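Local coordinates for protein 3-dehydroquinate dehydratase (Zymomonas mobilis subsp. mobilis, PDB 6SMF) that probably catalyses the trans-dehydration of 3-dehydroquinate to 3-dehydroshikimate through an enolate intermediate, the third of seven steps from erythrose 4-phosphate and phosphoenolpyruvate to chorismate, at residues 83-86 / 87-90; 91-94 / 95-99. All blocks are in the same frame, centred on the assembly; numbering follows the deposited sequence.

Contacts 1 and 2 lie end to end on one continuous stretch, neither nested in nor crossing the other. The chain leaves strand 77-81 of the parallel sheet and turns through 84-88, where contact 1 closes the loop that carries H87 of the predicted substrate site. S89 then caps helix 90-98, and contact 2 runs along that helix, the crossover of the beta-alpha-beta unit leading to strand 103-107. The two meet where Y85 CB packs on I92 CD1, 4.0 Å apart. Both also touch the same neighbouring subunit, so the loop and helix lie between the sheet of their own chain and a third subunit of the dodecamer.

Contact 1 of 2, residues 83-86 / 87-90; sequences AAYT and HTSV
Y85 O accepts two backbone bonds from the turn that follows it, from S89 N at 2.9 Å and from T88 N at 3.1 Å. S89 N arrives only 15° from the carbonyl plane, whereas T88 N stands well above it. One residue earlier, H87 N reaches A84 O at 3.2 Å. Together these bonds wind 84-88 into a tight, helix-like turn. Its start is fastened by A83 O, which accepts from T86 N as well as from the T86 hydroxyl. T86 OG1 lies 2.6 Å from A83 O, in the carbonyl plane on a lone pair. That grip follows from the first torsion of T86 (chi1 -51°), which sets OG1 beside the backbone N and turns CG2 to the opposite side of the CA-CB bond from that N.

The T86 side chain also meets the imidazole of H87: CB sits over one face, 3.9 Å from the ring centroid, in a CH-pi contact offset toward the rim. Both ring nitrogens bond beyond the turn, fixing the ring's rotation: ND1 to K120 O, NE2 to a bound citrate, probably from the crystallisation liquor, which may mark the pocket where H87 is predicted to bind substrate. T88 OG1 approaches the Y85 ring at its edge, in plane, 3.8 Å from Y85 CD1. The same OG1 is hydrogen-bonded to a bound Tris molecule, while Y85 OH is held by N58 O. S89 OG caps the next helix through I92 N and also bonds E60 OE1.

The loop joins strand 77-81 to helix 90-98: Y85 packs on L63 of helix 60-72, T86 lies against H107 of strand 103-107 and V123 of helix 122-126, A84 and T88 meet V90 of a second subunit, and V90 packs on A84 of a third, the one contact 2 meets.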
loop_
_atom_site.group_PDB
_atom_site.type_symbol
_atom_site.label_atom_id
_atom_site.label_comp_id
_atom_site.label_asym_id
_atom_site.label_seq_id
_atom_site.Cartn_x
_atom_site.Cartn_y
_atom_site.Cartn_z
ATOM N N ALA A 83 15.299 -3.769 -22.082
ATOM C CA ALA A 83 14.771 -2.379 -22.078
ATOM C C ALA A 83 13.491 -2.321 -21.217
ATOM O O ALA A 83 13.552 -2.842 -20.066
ATOM C CB ALA A 83 14.551 -1.893 -23.472
ATOM N N ALA A 84 12.371 -1.762 -21.706
ATOM C CA ALA A 84 11.176 -1.552 -20.848
ATOM C C ALA A 84 10.613 -2.888 -20.360
ATOM O O ALA A 84 9.979 -2.875 -19.347
ATOM C CB ALA A 84 10.103 -0.781 -21.558
ATOM N N TYR A 85 10.823 -3.996 -21.073
ATOM C CA TYR A 85 10.212 -5.288 -20.693
ATOM C C TYR A 85 10.892 -5.778 -19.407
ATOM O O TYR A 85 10.317 -6.657 -18.734
ATOM C CB TYR A 85 10.281 -6.325 -21.828
ATOM C CG TYR A 85 9.399 -6.054 -23.017
ATOM C CD1 TYR A 85 8.102 -5.606 -22.868
ATOM C CD2 TYR A 85 9.853 -6.257 -24.319
ATOM C CE1 TYR A 85 7.290 -5.369 -23.967
ATOM C CE2 TYR A 85 9.058 -5.999 -25.420
ATOM C CZ TYR A 85 7.764 -5.560 -25.245
ATOM O OH TYR A 85 6.945 -5.297 -26.306
ATOM N N THR A 86 12.083 -5.263 -19.084
ATOM C CA THR A 86 12.789 -5.564 -17.804
ATOM C C THR A 86 11.835 -5.340 -16.621
ATOM O O THR A 86 11.908 -6.096 -15.655
ATOM C CB THR A 86 13.980 -4.640 -17.502
ATOM O OG1 THR A 86 14.948 -4.485 -18.577
ATOM C CG2 THR A 86 14.628 -5.144 -16.223
ATOM N N HIS A 87 10.948 -4.350 -16.716
ATOM C CA HIS A 87 10.082 -3.874 -15.619
ATOM C C HIS A 87 8.696 -4.520 -15.681
ATOM O O HIS A 87 7.986 -4.409 -14.676
ATOM C CB HIS A 87 10.021 -2.340 -15.608
ATOM C CG HIS A 87 11.348 -1.714 -15.863
ATOM N ND1 HIS A 87 12.480 -2.008 -15.088
ATOM C CD2 HIS A 87 11.752 -0.893 -16.854
ATOM C CE1 HIS A 87 13.527 -1.393 -15.590
ATOM N NE2 HIS A 87 13.113 -0.695 -16.687
ATOM N N THR A 88 8.348 -5.273 -16.729
ATOM C CA THR A 88 6.976 -5.831 -16.889
ATOM C C THR A 88 6.996 -7.358 -17.065
ATOM O O THR A 88 5.957 -7.986 -16.802
ATOM C CB THR A 88 6.259 -5.118 -18.053
ATOM O OG1 THR A 88 6.962 -5.335 -19.252
ATOM C CG2 THR A 88 6.226 -3.606 -17.931
ATOM N N SER A 89 8.085 -7.968 -17.530
ATOM C CA SER A 89 8.007 -9.338 -18.110
ATOM C C SER A 89 8.283 -10.440 -17.074
ATOM O O SER A 89 9.419 -10.839 -16.904
ATOM C CB SER A 89 8.860 -9.510 -19.321
ATOM O OG SER A 89 8.505 -10.756 -19.919
ATOM N N VAL A 90 7.222 -10.967 -16.481
ATOM C CA VAL A 90 7.253 -12.248 -15.748
ATOM C C VAL A 90 7.678 -13.345 -16.723
ATOM O O VAL A 90 8.428 -14.260 -16.301
ATOM C CB VAL A 90 5.903 -12.569 -15.109
ATOM C CG1 VAL A 90 5.933 -13.922 -14.426
ATOM C CG2 VAL A 90 5.505 -11.492 -14.096
#

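Contact 2 of 2, residues 91-94 / 95-99; sequences AIYD and AIRAI
Y93 and R97, one turn apart on helix 90-98, lie side by side and point the same way. The tyrosine ring swings out with CG anti to the backbone N (chi1 159°). The extended first part of the R97 chain (chi2 -169°) brings R97 CD to 3.4 Å from Y93 OH and the same distance from Y93 CZ; the bend at chi3 then turns the guanidinium past the hydroxyl. The ring and guanidinium planes are 26° apart. One turn apart as well, I92 and I96 make an apolar contact, I92 CG2 to I96 CD1 at 3.8 Å, their side chains crossing at a slant; I96 CG1 also rests 3.3 Å from I92 O.

Beneath the side chains run four successive i to i+4 backbone bonds, from A91 O with A95 N to D94 O with A98 N; the straightest is I96 N to I92 O, 3.0 Å.

The isoleucines pack within the chain, on L80 of strand 77-81 and on the flanking helices. The polar ends have partners in the third subunit, where A91, A95 and A98 also pack. Its E115 is hydrogen-bonded to Y93 OH and forms a weak, long ion pair with R97, while its R118 makes a salt bridge with D94 OD1. As D94 and R118 are both predicted to bind substrate, their bridge suggests an active site shared between subunits.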
loop_
_atom_site.group_PDB
_atom_site.type_symbol
_atom_site.label_atom_id
_atom_site.label_comp_id
_atom_site.label_asym_id
_atom_site.label_seq_id
_atom_site.Cartn_x
_atom_site.Cartn_y
_atom_site.Cartn_z
ATOM N N ALA A 91 7.301 -13.236 -17.995
ATOM C CA ALA A 91 7.565 -14.328 -18.958
ATOM C C ALA A 91 9.068 -14.390 -19.235
ATOM O O ALA A 91 9.573 -15.551 -19.358
ATOM C CB ALA A 91 6.752 -14.128 -20.210
ATOM N N ILE A 92 9.760 -13.228 -19.310
ATOM C CA ILE A 92 11.241 -13.229 -19.489
ATOM C C ILE A 92 11.916 -13.765 -18.223
ATOM O O ILE A 92 12.910 -14.477 -18.334
ATOM C CB ILE A 92 11.758 -11.857 -19.914
ATOM C CG1 ILE A 92 11.441 -11.623 -21.392
ATOM C CG2 ILE A 92 13.248 -11.689 -19.664
ATOM C CD1 ILE A 92 11.494 -10.152 -21.761
ATOM N N TYR A 93 11.362 -13.452 -17.048
ATOM C CA TYR A 93 11.894 -13.930 -15.750
ATOM C C TYR A 93 11.862 -15.465 -15.792
ATOM O O TYR A 93 12.857 -16.100 -15.439
ATOM C CB TYR A 93 11.111 -13.294 -14.596
ATOM C CG TYR A 93 11.190 -14.028 -13.286
ATOM C CD1 TYR A 93 12.161 -13.753 -12.351
ATOM C CD2 TYR A 93 10.264 -15.005 -12.978
ATOM C CE1 TYR A 93 12.232 -14.446 -11.142
ATOM C CE2 TYR A 93 10.312 -15.694 -11.790
ATOM C CZ TYR A 93 11.289 -15.429 -10.859
ATOM O OH TYR A 93 11.211 -16.227 -9.738
ATOM N N ASP A 94 10.748 -16.041 -16.240
ATOM C CA ASP A 94 10.542 -17.512 -16.248
ATOM C C ASP A 94 11.468 -18.152 -17.293
ATOM O O ASP A 94 12.045 -19.238 -16.973
ATOM C CB ASP A 94 9.075 -17.837 -16.500
ATOM C CG ASP A 94 8.278 -17.914 -15.224
ATOM O OD1 ASP A 94 8.901 -18.104 -14.145
ATOM O OD2 ASP A 94 7.052 -17.891 -15.320
ATOM N N ALA A 95 11.616 -17.520 -18.465
ATOM C CA ALA A 95 12.532 -17.996 -19.528
ATOM C C ALA A 95 13.955 -18.118 -18.974
ATOM O O ALA A 95 14.525 -19.199 -19.066
ATOM C CB ALA A 95 12.488 -17.083 -20.717
ATOM N N ILE A 96 14.468 -17.077 -18.335
ATOM C CA ILE A 96 15.825 -17.073 -17.717
ATOM C C ILE A 96 15.922 -18.203 -16.695
ATOM O O ILE A 96 16.863 -19.007 -16.769
ATOM C CB ILE A 96 16.138 -15.724 -17.092
ATOM C CG1 ILE A 96 16.174 -14.631 -18.143
ATOM C CG2 ILE A 96 17.429 -15.798 -16.315
ATOM C CD1 ILE A 96 15.945 -13.257 -17.550
ATOM N N ARG A 97 14.936 -18.313 -15.819
ATOM C CA ARG A 97 14.968 -19.374 -14.796
ATOM C C ARG A 97 14.879 -20.782 -15.405
ATOM O O ARG A 97 15.526 -21.700 -14.837
ATOM C CB ARG A 97 13.907 -19.071 -13.761
ATOM C CG ARG A 97 14.428 -18.030 -12.787
ATOM C CD ARG A 97 13.559 -17.860 -11.573
ATOM N NE ARG A 97 13.914 -18.759 -10.471
ATOM C CZ ARG A 97 13.067 -19.584 -9.862
ATOM N NH1 ARG A 97 11.804 -19.647 -10.248
ATOM N NH2 ARG A 97 13.498 -20.404 -8.918
ATOM N N ALA A 98 14.147 -20.964 -16.508
ATOM C CA ALA A 98 13.904 -22.310 -17.110
ATOM C C ALA A 98 15.170 -22.799 -17.820
ATOM O O ALA A 98 15.443 -23.983 -17.734
ATOM C CB ALA A 98 12.759 -22.260 -18.080
ATOM N N ILE A 99 15.907 -21.900 -18.474
ATOM C CA ILE A 99 17.146 -22.245 -19.238
ATOM C C ILE A 99 18.336 -22.318 -18.281
ATOM O O ILE A 99 18.289 -21.671 -17.239
ATOM C CB ILE A 99 17.405 -21.260 -20.387
ATOM C CG1 ILE A 99 17.898 -19.896 -19.884
ATOM C CG2 ILE A 99 16.166 -21.168 -21.248
ATOM C CD1 ILE A 99 18.262 -18.918 -20.978
#